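Local coordinates for protein probable porin (Pseudomonas aeruginosa, PDB 4FSP) that probably forms a substrate-conducting pore through the outer membrane, as a beta-barrel porin of the OprD family, at residues 180-191 with 290-298. Residues are numbered along the deposited sequence; the frame is centred on the assembly and turned at random.
Sequences ALFNRNRRFAGA and DHGFPYLEG
Glu-297 N donates to Ala-180 O (2.8 Å), an oxygen that Leu-296 CA also approaches in a CA-H...O contact. Phe-182 N gives a second straight bond to Tyr-295 O (2.9 Å), so Leu-181 and Leu-296 form a single antiparallel bridge between two otherwise irregular loops. Water 1 replaces the return bond of Ala-180 and Glu-297, linking Ala-180 N to Glu-297 O, and water 3 joins Asn-183 N to Glu-297 OE2, whose carboxylate lies against Ala-180 CB. The edge of the Phe-182 ring meets the face of Tyr-295 in an offset edge-to-face pair, planes 74° apart, Phe-182 CD2 lying 3.6 Å from Tyr-295 CZ. Tyr-295 CG sits between its backbone N and carbonyl carbon (chi1 54°), which folds the ring back alongside Phe-182 although its CB points away. Phe-188 CZ lies 3.8 Å from Pro-294 CB, and Leu-181 CD1 meets the same CB. Where the backbones diverge, water takes over: water 2 accepts an N-H from Arg-187 NH1 and donates to Phe-293 O, while water 4 spans Arg-187 O and Gly-292 N. Asp-311 fixes both Arg-187, by a salt bridge, and Tyr-295 OH; Glu-314 forms a second salt bridge, at Arg-187 NE. Thus two inter-strand loops of the OprD-type barrel are joined, one leaving strand 179-180, the other following 278-288, with Phe-293 and Pro-294 packed on strands 223-235, 240-252 and 262-273.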
loop_
_atom_site.group_PDB
_atom_site.type_symbol
_atom_site.label_atom_id
_atom_site.label_comp_id
_atom_site.label_asym_id
_atom_site.label_seq_id
_atom_site.Cartn_x
_atom_site.Cartn_y
_atom_site.Cartn_z
ATOM N N ALA A 180 12.203 8.936 5.390
ATOM C CA ALA A 180 12.136 10.321 4.946
ATOM C C ALA A 180 10.732 10.725 4.515
ATOM O O ALA A 180 9.973 9.912 3.962
ATOM C CB ALA A 180 13.130 10.567 3.809
ATOM N N LEU A 181 10.392 11.986 4.768
ATOM C CA LEU A 181 9.123 12.540 4.321
ATOM C C LEU A 181 9.146 12.666 2.802
ATOM O O LEU A 181 10.051 13.275 2.240
ATOM C CB LEU A 181 8.917 13.914 4.951
ATOM C CG LEU A 181 7.752 14.711 4.369
ATOM C CD1 LEU A 181 6.433 14.009 4.709
ATOM C CD2 LEU A 181 7.782 16.132 4.909
ATOM N N PHE A 182 8.172 12.076 2.125
ATOM C CA PHE A 182 8.117 12.202 0.673
ATOM C C PHE A 182 7.639 13.594 0.241
ATOM O O PHE A 182 6.457 13.897 0.362
ATOM C CB PHE A 182 7.196 11.136 0.091
ATOM C CG PHE A 182 7.107 11.172 -1.405
ATOM C CD1 PHE A 182 8.233 11.434 -2.172
ATOM C CD2 PHE A 182 5.904 10.930 -2.046
ATOM C CE1 PHE A 182 8.155 11.459 -3.551
ATOM C CE2 PHE A 182 5.825 10.953 -3.424
ATOM C CZ PHE A 182 6.952 11.214 -4.177
ATOM N N ASN A 183 8.543 14.431 -0.265
ATOM C CA ASN A 183 8.155 15.783 -0.664
ATOM C C ASN A 183 7.111 15.780 -1.778
ATOM O O ASN A 183 5.926 15.952 -1.500
ATOM C CB ASN A 183 9.364 16.654 -1.027
ATOM C CG ASN A 183 9.229 18.087 -0.507
ATOM O OD1 ASN A 183 8.133 18.530 -0.150
ATOM N ND2 ASN A 183 10.341 18.813 -0.465
ATOM N N ARG A 184 7.544 15.560 -3.018
ATOM C CA ARG A 184 6.646 15.590 -4.190
ATOM C C ARG A 184 6.048 16.973 -4.416
ATOM O O ARG A 184 5.322 17.480 -3.559
ATOM C CB ARG A 184 5.517 14.547 -4.094
ATOM C CG ARG A 184 4.434 14.740 -5.160
ATOM C CD ARG A 184 3.564 13.503 -5.346
ATOM N NE ARG A 184 3.319 13.250 -6.769
ATOM C CZ ARG A 184 2.696 12.178 -7.251
ATOM N NH1 ARG A 184 2.230 11.243 -6.432
ATOM N NH2 ARG A 184 2.537 12.047 -8.562
ATOM N N ASN A 185 6.360 17.577 -5.561
ATOM C CA ASN A 185 5.874 18.915 -5.907
ATOM C C ASN A 185 6.162 19.967 -4.825
ATOM O O ASN A 185 5.405 20.927 -4.669
ATOM C CB ASN A 185 4.370 18.889 -6.230
ATOM C CG ASN A 185 4.007 17.855 -7.294
ATOM O OD1 ASN A 185 4.873 17.329 -7.990
ATOM N ND2 ASN A 185 2.712 17.571 -7.427
ATOM N N ARG A 186 7.246 19.773 -4.075
ATOM C CA ARG A 186 7.653 20.711 -3.020
ATOM C C ARG A 186 6.559 21.044 -1.987
ATOM O O ARG A 186 6.527 22.158 -1.461
ATOM C CB ARG A 186 8.179 22.015 -3.641
ATOM C CG ARG A 186 8.984 21.823 -4.919
ATOM C CD ARG A 186 9.242 23.147 -5.628
ATOM N NE ARG A 186 10.423 23.829 -5.106
ATOM C CZ ARG A 186 10.395 25.003 -4.485
ATOM N NH1 ARG A 186 9.242 25.630 -4.317
ATOM N NH2 ARG A 186 11.520 25.550 -4.038
ATOM N N ARG A 187 5.673 20.092 -1.699
ATOM C CA ARG A 187 4.564 20.322 -0.761
ATOM C C ARG A 187 5.013 20.798 0.614
ATOM O O ARG A 187 4.292 21.528 1.305
ATOM C CB ARG A 187 3.737 19.048 -0.590
ATOM C CG ARG A 187 2.835 18.745 -1.766
ATOM C CD ARG A 187 2.400 17.296 -1.743
ATOM N NE ARG A 187 1.569 17.000 -2.907
ATOM C CZ ARG A 187 1.115 15.792 -3.209
ATOM N NH1 ARG A 187 1.415 14.755 -2.428
ATOM N NH2 ARG A 187 0.368 15.629 -4.292
ATOM N N PHE A 188 6.206 20.375 1.001
ATOM C CA PHE A 188 6.760 20.717 2.293
ATOM C C PHE A 188 8.075 21.466 2.093
ATOM O O PHE A 188 8.477 21.696 0.952
ATOM C CB PHE A 188 6.941 19.425 3.080
ATOM C CG PHE A 188 5.718 18.560 3.060
ATOM C CD1 PHE A 188 4.534 19.006 3.652
ATOM C CD2 PHE A 188 5.730 17.325 2.428
ATOM C CE1 PHE A 188 3.391 18.224 3.628
ATOM C CE2 PHE A 188 4.587 16.534 2.397
ATOM C CZ PHE A 188 3.409 16.984 2.997
ATOM N N ALA A 189 8.735 21.857 3.181
ATOM C CA ALA A 189 9.974 22.631 3.074
ATOM C C ALA A 189 11.128 21.838 2.445
ATOM O O ALA A 189 11.895 22.370 1.640
ATOM C CB ALA A 189 10.380 23.176 4.428
ATOM N N GLY A 190 11.247 20.572 2.822
ATOM C CA GLY A 190 12.248 19.683 2.256
ATOM C C GLY A 190 11.882 18.251 2.592
ATOM O O GLY A 190 10.876 18.033 3.269
ATOM N N ALA A 191 12.665 17.271 2.134
ATOM C CA ALA A 191 12.357 15.872 2.469
ATOM C C ALA A 191 13.046 15.450 3.754
ATOM O O ALA A 191 13.998 14.672 3.732
ATOM C CB ALA A 191 12.702 14.912 1.326
ATOM N N ASP A 290 -3.008 24.174 5.616
ATOM C CA ASP A 290 -2.004 24.818 4.777
ATOM C C ASP A 290 -1.169 23.866 3.916
ATOM O O ASP A 290 -0.458 24.325 3.025
ATOM C CB ASP A 290 -1.069 25.680 5.630
ATOM C CG ASP A 290 -1.781 26.844 6.268
ATOM O OD1 ASP A 290 -2.965 27.052 5.940
ATOM O OD2 ASP A 290 -1.159 27.557 7.086
ATOM N N HIS A 291 -1.231 22.558 4.179
ATOM C CA HIS A 291 -0.381 21.614 3.443
ATOM C C HIS A 291 -1.069 20.404 2.846
ATOM O O HIS A 291 -2.212 20.087 3.173
ATOM C CB HIS A 291 0.777 21.142 4.313
ATOM C CG HIS A 291 1.674 22.254 4.729
ATOM N ND1 HIS A 291 1.452 23.002 5.869
ATOM C CD2 HIS A 291 2.764 22.790 4.130
ATOM C CE1 HIS A 291 2.385 23.933 5.966
ATOM N NE2 HIS A 291 3.196 23.825 4.925
ATOM N N GLY A 292 -0.336 19.714 1.975
ATOM C CA GLY A 292 -0.802 18.469 1.398
ATOM C C GLY A 292 -0.597 17.300 2.349
ATOM O O GLY A 292 -0.174 17.482 3.497
ATOM N N PHE A 293 -0.885 16.099 1.859
ATOM C CA PHE A 293 -0.912 14.900 2.671
ATOM C C PHE A 293 0.480 14.268 2.777
ATOM O O PHE A 293 1.056 13.851 1.777
ATOM C CB PHE A 293 -1.882 13.903 2.040
ATOM C CG PHE A 293 -2.035 12.628 2.823
ATOM C CD1 PHE A 293 -2.882 12.565 3.934
ATOM C CD2 PHE A 293 -1.344 11.494 2.454
ATOM C CE1 PHE A 293 -3.015 11.381 4.667
ATOM C CE2 PHE A 293 -1.485 10.296 3.176
ATOM C CZ PHE A 293 -2.316 10.241 4.285
ATOM N N PRO A 294 1.015 14.172 4.000
ATOM C CA PRO A 294 2.355 13.604 4.150
ATOM C C PRO A 294 2.323 12.094 4.294
ATOM O O PRO A 294 1.364 11.508 4.839
ATOM C CB PRO A 294 2.845 14.215 5.463
ATOM C CG PRO A 294 1.594 14.336 6.284
ATOM C CD PRO A 294 0.446 14.594 5.293
ATOM N N TYR A 295 3.389 11.478 3.795
ATOM C CA TYR A 295 3.637 10.042 3.916
ATOM C C TYR A 295 5.103 9.757 3.605
ATOM O O TYR A 295 5.807 10.634 3.108
ATOM C CB TYR A 295 2.693 9.234 3.021
ATOM C CG TYR A 295 2.646 9.591 1.528
ATOM C CD1 TYR A 295 2.030 10.759 1.073
ATOM C CD2 TYR A 295 3.137 8.705 0.575
ATOM C CE1 TYR A 295 1.952 11.046 -0.283
ATOM C CE2 TYR A 295 3.061 8.985 -0.775
ATOM C CZ TYR A 295 2.461 10.149 -1.199
ATOM O OH TYR A 295 2.390 10.417 -2.546
ATOM N N LEU A 296 5.576 8.555 3.915
ATOM C CA LEU A 296 7.016 8.284 3.827
ATOM C C LEU A 296 7.461 7.961 2.401
ATOM O O LEU A 296 6.702 7.368 1.621
ATOM C CB LEU A 296 7.409 7.124 4.746
ATOM C CG LEU A 296 7.034 7.278 6.221
ATOM C CD1 LEU A 296 7.261 5.978 6.990
ATOM C CD2 LEU A 296 7.813 8.425 6.834
ATOM N N GLU A 297 8.687 8.356 2.065
ATOM C CA GLU A 297 9.350 7.842 0.870
ATOM C C GLU A 297 9.302 6.313 0.860
ATOM O O GLU A 297 9.477 5.662 1.906
ATOM C CB GLU A 297 10.819 8.278 0.839
ATOM C CG GLU A 297 11.036 9.770 0.679
ATOM C CD GLU A 297 12.491 10.107 0.403
ATOM O OE1 GLU A 297 13.325 9.174 0.362
ATOM O OE2 GLU A 297 12.808 11.305 0.224
ATOM N N GLY A 298 9.072 5.739 -0.317
ATOM C CA GLY A 298 9.013 4.292 -0.457
ATOM C C GLY A 298 7.637 3.686 -0.244
ATOM O O GLY A 298 7.466 2.471 -0.392
HETATM O O HOH W 1 11.211 6.604 3.989
HETATM O O HOH W 2 3.112 14.407 -0.074
HETATM O O HOH W 3 10.965 13.072 -0.955
HETATM O O HOH W 4 1.566 21.399 0.694
#